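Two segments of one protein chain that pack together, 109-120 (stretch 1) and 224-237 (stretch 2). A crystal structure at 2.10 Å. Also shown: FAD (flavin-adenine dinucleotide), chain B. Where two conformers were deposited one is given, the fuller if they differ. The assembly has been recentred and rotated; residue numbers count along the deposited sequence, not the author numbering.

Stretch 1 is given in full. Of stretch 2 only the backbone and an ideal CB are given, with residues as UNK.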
# COMPACT_ATOMS: atom_id res chain seq x y z
N ILE A 109 4.33 -8.91 -18.39
CA ILE A 109 4.38 -7.86 -17.38
C ILE A 109 3.80 -8.42 -16.08
O ILE A 109 2.61 -8.76 -16.03
CB ILE A 109 3.59 -6.62 -17.82
CG1 ILE A 109 4.18 -6.04 -19.12
CG2 ILE A 109 3.54 -5.58 -16.70
CD1 ILE A 109 3.37 -4.90 -19.71
N ILE A 110 4.64 -8.53 -15.06
CA ILE A 110 4.20 -9.03 -13.75
C ILE A 110 3.70 -7.89 -12.85
O ILE A 110 4.48 -7.01 -12.44
CB ILE A 110 5.33 -9.83 -13.02
CG1 ILE A 110 5.81 -10.98 -13.89
CG2 ILE A 110 4.83 -10.34 -11.67
CD1 ILE A 110 7.13 -11.64 -13.40
N ALA A 111 2.41 -7.93 -12.55
CA ALA A 111 1.75 -6.87 -11.79
C ALA A 111 0.85 -7.51 -10.71
O ALA A 111 -0.32 -7.16 -10.57
CB ALA A 111 0.95 -5.97 -12.74
N SER A 112 1.42 -8.45 -9.96
CA SER A 112 0.66 -9.32 -9.06
C SER A 112 0.47 -8.73 -7.66
O SER A 112 -0.04 -9.40 -6.77
CB SER A 112 1.33 -10.68 -8.97
OG SER A 112 2.69 -10.51 -8.60
N GLY A 113 0.88 -7.48 -7.47
CA GLY A 113 0.60 -6.77 -6.22
C GLY A 113 1.11 -7.40 -4.93
O GLY A 113 2.21 -7.95 -4.88
N SER A 114 0.31 -7.29 -3.87
CA SER A 114 0.73 -7.71 -2.54
C SER A 114 -0.18 -8.76 -1.91
O SER A 114 -1.28 -9.01 -2.39
CB SER A 114 0.81 -6.49 -1.60
OG SER A 114 1.76 -5.55 -2.07
N ILE A 115 0.30 -9.33 -0.81
CA ILE A 115 -0.45 -10.28 -0.02
C ILE A 115 -0.32 -9.88 1.46
O ILE A 115 0.78 -9.57 1.93
CB ILE A 115 -0.02 -11.75 -0.28
CG1 ILE A 115 -0.95 -12.73 0.46
CG2 ILE A 115 1.46 -11.99 0.06
CD1 ILE A 115 -0.98 -14.16 -0.14
N ALA A 116 -1.44 -9.87 2.17
CA ALA A 116 -1.47 -9.49 3.58
C ALA A 116 -0.63 -10.46 4.42
O ALA A 116 -0.70 -11.68 4.21
CB ALA A 116 -2.89 -9.44 4.08
N ASN A 117 0.16 -9.91 5.34
CA ASN A 117 0.86 -10.71 6.33
C ASN A 117 -0.14 -11.41 7.24
O ASN A 117 -1.08 -10.79 7.74
CB ASN A 117 1.79 -9.84 7.18
CG ASN A 117 2.93 -9.23 6.39
OD1 ASN A 117 3.49 -9.85 5.49
ND2 ASN A 117 3.27 -7.99 6.73
N LYS A 118 0.06 -12.70 7.43
CA LYS A 118 -0.83 -13.48 8.29
C LYS A 118 -0.15 -13.76 9.62
O LYS A 118 0.96 -14.28 9.66
CB LYS A 118 -1.28 -14.77 7.60
CG LYS A 118 -2.61 -14.65 6.86
CD LYS A 118 -2.43 -14.07 5.46
CE LYS A 118 -3.76 -13.65 4.83
NZ LYS A 118 -3.55 -13.07 3.46
N ILE A 119 -0.83 -13.40 10.70
CA ILE A 119 -0.38 -13.73 12.05
C ILE A 119 -1.43 -14.57 12.78
O ILE A 119 -2.62 -14.52 12.46
CB ILE A 119 -0.04 -12.48 12.88
CG1 ILE A 119 -1.23 -11.51 12.92
CG2 ILE A 119 1.22 -11.80 12.35
CD1 ILE A 119 -1.24 -10.60 14.13
N LYS A 120 -0.98 -15.35 13.75
CA LYS A 120 -1.88 -16.09 14.62
C LYS A 120 -2.35 -15.16 15.74
O LYS A 120 -1.54 -14.44 16.33
CB LYS A 120 -1.17 -17.31 15.20
CG LYS A 120 -2.04 -18.55 15.28
CD LYS A 120 -2.11 -19.26 13.93
CE LYS A 120 -2.37 -20.74 14.11
NZ LYS A 120 -2.24 -21.48 12.83
N UNK A 224 -9.84 -8.29 12.86
CA UNK A 224 -9.18 -7.95 11.61
C UNK A 224 -7.72 -7.62 11.89
O UNK A 224 -7.41 -6.75 12.69
CB UNK A 224 -9.88 -6.78 10.92
N UNK A 225 -6.81 -8.34 11.23
CA UNK A 225 -5.39 -8.04 11.36
C UNK A 225 -4.98 -7.09 10.25
O UNK A 225 -5.32 -7.30 9.09
CB UNK A 225 -4.55 -9.32 11.32
N UNK A 226 -4.31 -6.01 10.63
CA UNK A 226 -3.79 -5.01 9.70
C UNK A 226 -2.32 -4.88 10.06
O UNK A 226 -1.91 -3.95 10.76
CB UNK A 226 -4.53 -3.67 9.79
N UNK A 227 -1.54 -5.86 9.62
CA UNK A 227 -0.15 -6.02 10.04
C UNK A 227 0.80 -6.00 8.83
O UNK A 227 1.84 -6.65 8.81
CB UNK A 227 0.02 -7.32 10.82
N UNK A 228 0.41 -5.22 7.83
CA UNK A 228 1.27 -5.01 6.69
C UNK A 228 1.08 -6.06 5.63
O UNK A 228 0.26 -6.98 5.75
CB UNK A 228 2.73 -4.98 7.13
N UNK A 229 1.91 -5.93 4.60
CA UNK A 229 1.66 -6.53 3.31
C UNK A 229 3.03 -6.80 2.69
O UNK A 229 3.99 -6.11 3.01
CB UNK A 229 0.79 -5.63 2.42
N UNK A 230 3.14 -7.84 1.84
CA UNK A 230 4.37 -8.14 1.09
C UNK A 230 4.08 -8.43 -0.38
O UNK A 230 3.00 -8.95 -0.71
CB UNK A 230 5.09 -9.33 1.72
N UNK A 231 5.03 -8.15 -1.28
CA UNK A 231 4.88 -8.55 -2.68
C UNK A 231 4.40 -9.99 -2.84
O UNK A 231 4.90 -10.90 -2.19
CB UNK A 231 6.21 -8.37 -3.41
N UNK A 232 3.41 -10.17 -3.71
CA UNK A 232 2.84 -11.48 -3.97
C UNK A 232 3.55 -12.07 -5.19
O UNK A 232 3.23 -11.73 -6.33
CB UNK A 232 1.33 -11.39 -4.19
N UNK A 233 4.53 -12.95 -4.95
CA UNK A 233 5.43 -13.41 -6.01
C UNK A 233 5.87 -14.89 -5.95
O UNK A 233 6.87 -15.25 -6.57
CB UNK A 233 6.68 -12.53 -5.99
N UNK A 234 5.12 -15.74 -5.24
CA UNK A 234 5.47 -17.16 -5.10
C UNK A 234 5.63 -17.86 -6.45
O UNK A 234 6.44 -18.78 -6.58
CB UNK A 234 4.40 -17.88 -4.28
N UNK A 235 4.85 -17.44 -7.44
CA UNK A 235 4.90 -18.03 -8.80
C UNK A 235 6.23 -17.85 -9.55
O UNK A 235 6.42 -18.45 -10.61
CB UNK A 235 3.78 -17.42 -9.65
N UNK A 236 7.15 -17.04 -9.04
CA UNK A 236 8.48 -16.90 -9.67
C UNK A 236 9.51 -17.89 -9.13
O UNK A 236 10.62 -17.98 -9.67
CB UNK A 236 9.00 -15.48 -9.47
N UNK A 237 9.14 -18.64 -8.09
CA UNK A 237 10.07 -19.48 -7.29
C UNK A 237 11.06 -20.39 -8.05
O UNK A 237 12.18 -20.62 -7.57
CB UNK A 237 9.23 -20.38 -6.38
PA FAD B . -2.87 -4.99 -6.57
O1A FAD B . -2.71 -5.89 -5.38
O2A FAD B . -3.83 -3.85 -6.31
O5B FAD B . -3.36 -5.85 -7.82
C5B FAD B . -2.72 -7.06 -8.17
C4B FAD B . -3.76 -8.04 -8.72
O4B FAD B . -3.10 -9.22 -9.19
C3B FAD B . -4.73 -8.48 -7.64
O3B FAD B . -6.06 -8.32 -8.10
C2B FAD B . -4.41 -9.95 -7.39
O2B FAD B . -5.56 -10.72 -7.13
C1B FAD B . -3.78 -10.36 -8.71
N9A FAD B . -2.86 -11.51 -8.59
C8A FAD B . -2.03 -11.81 -7.55
N7A FAD B . -1.36 -12.95 -7.85
C5A FAD B . -1.74 -13.38 -9.07
C6A FAD B . -1.37 -14.48 -9.84
N6A FAD B . -0.69 -15.49 -9.28
N1A FAD B . -1.96 -14.66 -11.08
C2A FAD B . -2.89 -13.76 -11.55
N3A FAD B . -3.26 -12.67 -10.78
C4A FAD B . -2.69 -12.48 -9.55
N1 FAD B . -2.08 3.15 -1.44
C2 FAD B . -1.88 4.51 -1.37
O2 FAD B . -1.00 5.02 -2.05
N3 FAD B . -2.67 5.31 -0.57
C4 FAD B . -3.67 4.74 0.18
O4 FAD B . -4.35 5.47 0.90
C4X FAD B . -3.87 3.35 0.14
N5 FAD B . -4.88 2.75 0.89
C5X FAD B . -5.08 1.39 0.84
C6 FAD B . -6.09 0.79 1.60
C7 FAD B . -6.29 -0.60 1.53
C7M FAD B . -7.37 -1.24 2.34
C8 FAD B . -5.47 -1.38 0.71
C8M FAD B . -5.66 -2.87 0.61
C9 FAD B . -4.47 -0.78 -0.04
C9A FAD B . -4.27 0.60 0.01
N10 FAD B . -3.26 1.20 -0.75
C10 FAD B . -3.07 2.56 -0.68
C1' FAD B . -2.38 0.36 -1.61
C2' FAD B . -2.81 0.35 -3.06
O2' FAD B . -4.07 -0.27 -3.15
C3' FAD B . -1.77 -0.43 -3.83
O3' FAD B . -0.54 0.26 -3.82
C4' FAD B . -2.16 -0.69 -5.28
O4' FAD B . -3.41 -1.35 -5.35
C5' FAD B . -1.10 -1.58 -5.91
O5' FAD B . -1.58 -1.96 -7.18
P FAD B . -0.99 -3.25 -7.89
O1P FAD B . -1.63 -3.39 -9.26
O2P FAD B . 0.52 -3.23 -7.91
O3P FAD B . -1.39 -4.49 -6.93

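Position 224 lies beyond reach of stretch 1, which sets no demand there; it is I224. At 225 the ideal CB points toward stretch 1 and sits 4.3 Å from I119 CG1, so a small or beta-branched residue would suit. The deposited T225 brings CG2 to 3.8 Å from I119 CG1. Position 226 points away and is A226.

At 227 the CB again points toward stretch 1, 4.8 Å from both I119 CD1 and N117 O, and a medium apolar group would fit. V227 places CG1 4.0 Å from I119 CD1, and its backbone O accepts a hydrogen bond from N117 ND2 (2.9 Å). Position 228 has phi 88° and psi -176°, angles that would jam a CB against the preceding carbonyl. Glycine is called for, and G228 uses its O to accept from N117 N (3.0 Å).

The CB of 229 shares a face with A116 and lies 4.1 Å from S114 CB, leaving room for a compact side chain such as alanine or valine. V229 spans this surface, with CG1 3.1 Å from S114 CB and CG2 4.4 Å from A116 CB. Position 230 pairs with I115 through two backbone hydrogen bonds, I115 N to 230 O (2.7 Å) and 230 N to I115 O (2.9 Å). Its CB lies on the I115 face, 4.1 Å from N117 OD1, an acceptor that invites a donor, though a long side chain must curl back to meet it. K230 does so, its NZ donating to N117 OD1 (2.9 Å).

At 231 the CB points away, phi is -46°, and the backbone N makes no hydrogen bond to stretch 1, so proline is among the residues allowed; it is P231. Position 232 donates its N to G113 O (2.8 Å) and accepts from S112 OG at its O (2.6 Å). Its CB points toward stretch 1, 3.5 Å from S112 O, favouring a small or polar residue. N232 packs its CG 4.0 Å from I115 CB, and its ND2 donates to a water (3.1 Å) that also binds S112 O and S114 O.

Position 233 points sideways and is L233; 234 and 237 are out of reach and are D234 and K237. At 235 the CB points toward stretch 1 but has nothing of it within 5.5 Å, so a long or aromatic side chain is needed to reach I110. F235 presents its ring edge, CZ lying 3.6 Å from I110 CG2. Position 236, also directed toward stretch 1, could take a branched apolar residue; I236 CG2 reaches 4.4 Å from I110 CD1.

Stretch 2, residues 224-237: ITAVGVKPNLDFIK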
# COMPACT_ATOMS: atom_id res chain seq x y z
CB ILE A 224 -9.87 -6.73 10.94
CG1 ILE A 224 -11.39 -6.90 10.95
CG2 ILE A 224 -9.36 -6.54 9.52
CD1 ILE A 224 -12.16 -5.64 11.20
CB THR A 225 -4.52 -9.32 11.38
OG1 THR A 225 -4.86 -10.15 10.26
CG2 THR A 225 -4.74 -10.09 12.68
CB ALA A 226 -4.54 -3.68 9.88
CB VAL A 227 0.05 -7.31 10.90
CG1 VAL A 227 -0.52 -7.11 12.29
CG2 VAL A 227 -0.58 -8.52 10.23
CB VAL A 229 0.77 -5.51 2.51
CG1 VAL A 229 1.34 -5.11 1.18
CG2 VAL A 229 -0.70 -5.94 2.47
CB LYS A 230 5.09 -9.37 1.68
CG LYS A 230 5.76 -9.18 3.03
CD LYS A 230 6.54 -10.45 3.41
CE LYS A 230 7.25 -10.30 4.74
NZ LYS A 230 6.32 -10.36 5.89
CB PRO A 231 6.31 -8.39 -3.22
CG PRO A 231 6.79 -7.16 -2.50
CD PRO A 231 6.28 -7.36 -1.08
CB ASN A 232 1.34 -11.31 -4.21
CG ASN A 232 0.56 -12.62 -4.18
OD1 ASN A 232 1.13 -13.71 -4.17
ND2 ASN A 232 -0.76 -12.50 -4.19
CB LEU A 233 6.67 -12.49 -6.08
CG LEU A 233 7.41 -12.17 -4.76
CD1 LEU A 233 7.98 -13.44 -4.10
CD2 LEU A 233 8.51 -11.13 -4.97
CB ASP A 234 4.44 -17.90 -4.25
CG ASP A 234 4.95 -19.25 -3.78
OD1 ASP A 234 6.04 -19.29 -3.16
OD2 ASP A 234 4.27 -20.27 -4.02
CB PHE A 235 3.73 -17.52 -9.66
CG PHE A 235 3.67 -16.03 -9.76
CD1 PHE A 235 2.92 -15.30 -8.87
CD2 PHE A 235 4.39 -15.36 -10.75
CE1 PHE A 235 2.88 -13.90 -8.94
CE2 PHE A 235 4.36 -13.97 -10.83
CZ PHE A 235 3.60 -13.24 -9.93
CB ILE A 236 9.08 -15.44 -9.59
CG1 ILE A 236 9.62 -15.14 -8.18
CG2 ILE A 236 8.08 -14.41 -10.09
CD1 ILE A 236 10.56 -13.93 -8.10
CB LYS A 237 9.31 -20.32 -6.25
CG LYS A 237 8.38 -21.38 -6.85
CD LYS A 237 8.11 -22.54 -5.88
CE LYS A 237 6.82 -22.32 -5.08
NZ LYS A 237 5.61 -22.29 -5.96
O HOH W 1 -1.88 -9.65 -4.87
O HOH W 2 5.96 -6.65 5.73
O HOH W 3 -3.36 -9.69 7.80
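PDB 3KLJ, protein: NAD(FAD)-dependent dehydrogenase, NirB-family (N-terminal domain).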